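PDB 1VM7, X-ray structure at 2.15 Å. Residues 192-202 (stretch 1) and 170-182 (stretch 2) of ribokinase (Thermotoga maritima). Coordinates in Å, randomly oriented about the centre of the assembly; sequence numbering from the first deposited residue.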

# COMPACT_ATOMS: atom_id res chain seq x y z
N LYS A 192 -5.34 22.21 -16.64
CA LYS A 192 -6.47 21.82 -15.79
C LYS A 192 -6.53 22.67 -14.53
O LYS A 192 -7.60 23.05 -14.09
CB LYS A 192 -6.42 20.33 -15.41
CG LYS A 192 -6.71 19.40 -16.61
CD LYS A 192 -7.57 18.18 -16.24
CE LYS A 192 -8.01 17.41 -17.50
NZ LYS A 192 -9.40 16.85 -17.36
N GLU A 193 -5.38 22.95 -13.94
CA GLU A 193 -5.35 23.79 -12.76
C GLU A 193 -5.80 25.23 -13.00
O GLU A 193 -6.60 25.76 -12.23
CB GLU A 193 -3.99 23.78 -12.13
CG GLU A 193 -3.67 22.40 -11.53
CD GLU A 193 -2.20 22.19 -11.30
OE1 GLU A 193 -1.40 23.03 -11.74
OE2 GLU A 193 -1.86 21.16 -10.68
N ILE A 194 -5.33 25.85 -14.07
CA ILE A 194 -5.69 27.23 -14.29
C ILE A 194 -7.22 27.34 -14.52
O ILE A 194 -7.84 28.33 -14.10
CB ILE A 194 -4.85 27.94 -15.38
CG1 ILE A 194 -4.94 29.47 -15.16
CG2 ILE A 194 -5.29 27.55 -16.77
CD1 ILE A 194 -3.98 30.33 -15.97
N GLU A 195 -7.81 26.31 -15.13
CA GLU A 195 -9.24 26.22 -15.33
C GLU A 195 -9.98 26.20 -14.00
O GLU A 195 -10.90 27.01 -13.78
CB GLU A 195 -9.60 24.95 -16.11
CG GLU A 195 -9.49 25.10 -17.62
CD GLU A 195 -9.86 23.83 -18.40
OE1 GLU A 195 -11.09 23.59 -18.60
OE2 GLU A 195 -8.92 23.11 -18.82
N ALA A 196 -9.60 25.24 -13.16
CA ALA A 196 -10.21 25.10 -11.86
C ALA A 196 -10.06 26.41 -11.06
O ALA A 196 -11.03 26.95 -10.52
CB ALA A 196 -9.61 23.97 -11.11
N LEU A 197 -8.84 26.92 -11.02
CA LEU A 197 -8.55 28.17 -10.32
C LEU A 197 -9.39 29.33 -10.84
O LEU A 197 -9.89 30.14 -10.04
CB LEU A 197 -7.08 28.56 -10.47
CG LEU A 197 -6.04 27.69 -9.76
CD1 LEU A 197 -4.63 28.13 -10.14
CD2 LEU A 197 -6.23 27.75 -8.25
N SER A 198 -9.54 29.43 -12.16
CA SER A 198 -10.30 30.55 -12.73
C SER A 198 -11.79 30.48 -12.35
O SER A 198 -12.40 31.48 -11.97
CB SER A 198 -10.15 30.62 -14.25
OG SER A 198 -10.83 31.74 -14.78
N LYS A 199 -12.35 29.28 -12.49
CA LYS A 199 -13.72 29.01 -12.08
C LYS A 199 -13.89 29.39 -10.60
O LYS A 199 -14.77 30.18 -10.24
CB LYS A 199 -14.04 27.53 -12.37
CG LYS A 199 -15.38 27.04 -11.96
N ASP A 200 -12.99 28.90 -9.75
CA ASP A 200 -13.12 29.13 -8.31
C ASP A 200 -13.01 30.60 -7.94
O ASP A 200 -13.84 31.12 -7.19
CB ASP A 200 -12.09 28.33 -7.52
CG ASP A 200 -12.38 26.85 -7.54
OD1 ASP A 200 -13.52 26.48 -7.91
OD2 ASP A 200 -11.47 26.06 -7.19
N PHE A 201 -11.99 31.27 -8.46
CA PHE A 201 -11.70 32.64 -8.01
C PHE A 201 -12.31 33.77 -8.84
O PHE A 201 -12.50 34.87 -8.34
CB PHE A 201 -10.20 32.84 -7.85
CG PHE A 201 -9.64 32.08 -6.72
CD1 PHE A 201 -9.90 32.48 -5.42
CD2 PHE A 201 -8.91 30.93 -6.93
CE1 PHE A 201 -9.40 31.76 -4.35
CE2 PHE A 201 -8.40 30.21 -5.86
CZ PHE A 201 -8.65 30.63 -4.57
N PHE A 202 -12.58 33.50 -10.10
CA PHE A 202 -13.11 34.54 -10.96
C PHE A 202 -14.51 34.18 -11.50
O PHE A 202 -15.05 34.91 -12.31
CB PHE A 202 -12.11 34.83 -12.10
CG PHE A 202 -10.65 34.92 -11.66
CD1 PHE A 202 -10.25 35.82 -10.68
CD2 PHE A 202 -9.67 34.16 -12.29
CE1 PHE A 202 -8.92 35.93 -10.31
CE2 PHE A 202 -8.34 34.26 -11.92
CZ PHE A 202 -7.96 35.14 -10.92
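Stretch 2 (170-182) PAPAQGINEEIFQ

Stretch 1 is helical throughout, and stretch 2 runs along one side of it as an irregular segment. The two advance in the same sense: the CA of Ala173 lies 5.5 Å from the CA of Glu193, and two helical turns later the CA of Glu178 lies 7.3 Å from the CA of Phe201. Residues 170-177 are loop, with a cis peptide bond before Pro172 and a positive phi at Gly175, whereas 178-182 take helical phi/psi values without regular helical bonding. Together the stretches bury 509 Å², and no direct hydrogen bond joins them, so the contact rests on packing.

Phe201 contributes the largest share. Its CA-to-CB bond points toward stretch 2 (chi1 m), and its ring meets the backbone where the loop gives way to the helical conformation: CZ of Phe201 is 3.2 Å from O of Ile176, which lies at the ring edge, and CE1 of Phe201 is 3.4 Å from N of Glu178. Phe181 presents its edge to one face of this ring, with the planes at 82° and CE2 of Phe201 3.6 Å from CE2 of Phe181.

One turn earlier, Leu197 packs against the loop and, at CD2 of Leu197 to CZ of Phe181 (4.5 Å), reaches the edge of the Phe181 ring. CD1 of Leu197 packs 3.7 Å from CG of Pro170, while CD2 of Leu197 lies 4.0 Å from CD1 of Ile176 and 4.2 Å from CB of Ala173.

Glu193, a further turn back, covers the first residues of stretch 2. OE2 of Glu193 approaches CB of Ala171 at 3.1 Å, and CG of Glu193 lies 4.2 Å from CB of Ala173. CB of Ala173 also meets CB of Ala196 at 4.1 Å.

At the far end a water donates to OE2 of Glu178 (2.8 Å from the water O) and, weakly, to O of Phe201 (3.4 Å from the water O).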

# COMPACT_ATOMS: atom_id res chain seq x y z
N PRO A 170 0.19 25.43 -8.02
CA PRO A 170 -1.11 25.23 -7.39
C PRO A 170 -1.62 23.80 -7.64
O PRO A 170 -2.65 23.60 -8.26
CB PRO A 170 -1.97 26.31 -8.06
CG PRO A 170 -1.38 26.38 -9.48
CD PRO A 170 0.09 26.13 -9.32
N ALA A 171 -0.90 22.82 -7.11
CA ALA A 171 -1.13 21.42 -7.44
C ALA A 171 -1.28 20.59 -6.15
O ALA A 171 -0.36 20.55 -5.34
CB ALA A 171 0.01 20.92 -8.28
N PRO A 172 -2.45 19.98 -5.91
CA PRO A 172 -3.71 20.17 -6.64
C PRO A 172 -4.26 21.55 -6.42
O PRO A 172 -3.90 22.22 -5.47
CB PRO A 172 -4.67 19.17 -5.96
CG PRO A 172 -4.07 18.91 -4.61
CD PRO A 172 -2.59 18.98 -4.84
N ALA A 173 -5.20 21.93 -7.27
CA ALA A 173 -5.75 23.26 -7.26
C ALA A 173 -6.78 23.44 -6.15
O ALA A 173 -7.16 24.57 -5.84
CB ALA A 173 -6.39 23.57 -8.57
N GLN A 174 -7.26 22.37 -5.54
CA GLN A 174 -8.30 22.55 -4.54
C GLN A 174 -7.73 22.89 -3.15
O GLN A 174 -6.61 22.52 -2.81
CB GLN A 174 -9.31 21.42 -4.54
CG GLN A 174 -8.80 19.99 -4.43
CD GLN A 174 -9.99 18.99 -4.53
N GLY A 175 -8.51 23.64 -2.38
CA GLY A 175 -8.18 24.04 -1.02
C GLY A 175 -7.30 25.27 -0.92
O GLY A 175 -6.70 25.52 0.12
N ILE A 176 -7.18 26.03 -2.01
CA ILE A 176 -6.34 27.22 -2.04
C ILE A 176 -7.17 28.42 -1.68
O ILE A 176 -8.26 28.57 -2.17
CB ILE A 176 -5.70 27.41 -3.43
CG1 ILE A 176 -4.84 26.19 -3.75
CG2 ILE A 176 -4.90 28.73 -3.47
CD1 ILE A 176 -4.25 26.18 -5.11
N ASN A 177 -6.65 29.27 -0.79
CA ASN A 177 -7.32 30.53 -0.42
C ASN A 177 -6.70 31.67 -1.22
O ASN A 177 -5.48 31.69 -1.47
CB ASN A 177 -7.21 30.80 1.10
CG ASN A 177 -7.71 32.21 1.53
OD1 ASN A 177 -6.94 33.01 2.08
ND2 ASN A 177 -8.98 32.51 1.29
N GLU A 178 -7.56 32.61 -1.61
CA GLU A 178 -7.20 33.76 -2.43
C GLU A 178 -6.04 34.59 -1.88
O GLU A 178 -5.35 35.30 -2.62
CB GLU A 178 -8.42 34.69 -2.53
CG GLU A 178 -8.29 35.82 -3.53
CD GLU A 178 -9.62 36.44 -3.86
OE1 GLU A 178 -10.31 36.88 -2.91
OE2 GLU A 178 -10.01 36.47 -5.04
N GLU A 179 -5.83 34.52 -0.57
CA GLU A 179 -4.89 35.40 0.09
C GLU A 179 -3.46 35.19 -0.42
O GLU A 179 -2.66 36.12 -0.39
CB GLU A 179 -4.95 35.22 1.61
CG GLU A 179 -4.17 36.25 2.42
CD GLU A 179 -3.99 35.87 3.90
OE1 GLU A 179 -4.74 34.99 4.41
OE2 GLU A 179 -3.10 36.46 4.55
N ILE A 180 -3.15 33.97 -0.89
CA ILE A 180 -1.79 33.62 -1.24
C ILE A 180 -1.27 34.38 -2.46
O ILE A 180 -0.08 34.69 -2.53
CB ILE A 180 -1.62 32.07 -1.45
CG1 ILE A 180 -0.15 31.67 -1.42
CG2 ILE A 180 -2.30 31.60 -2.76
CD1 ILE A 180 0.04 30.27 -1.07
N PHE A 181 -2.16 34.71 -3.38
CA PHE A 181 -1.77 35.15 -4.72
C PHE A 181 -0.96 36.44 -4.74
O PHE A 181 -0.01 36.56 -5.51
CB PHE A 181 -3.03 35.26 -5.60
CG PHE A 181 -3.73 33.95 -5.80
CD1 PHE A 181 -3.11 32.91 -6.48
CD2 PHE A 181 -5.00 33.73 -5.29
CE1 PHE A 181 -3.74 31.69 -6.66
CE2 PHE A 181 -5.63 32.51 -5.47
CZ PHE A 181 -4.98 31.48 -6.16
N GLN A 182 -1.33 37.39 -3.89
CA GLN A 182 -0.66 38.70 -3.82
C GLN A 182 0.81 38.58 -3.38
O GLN A 182 1.62 39.46 -3.65
CB GLN A 182 -1.40 39.63 -2.84
CG GLN A 182 -1.26 39.17 -1.40
CD GLN A 182 -2.28 39.74 -0.47
OE1 GLN A 182 -2.30 40.94 -0.25
NE2 GLN A 182 -3.11 38.88 0.12
O HOH W 1 -11.13 37.79 -7.24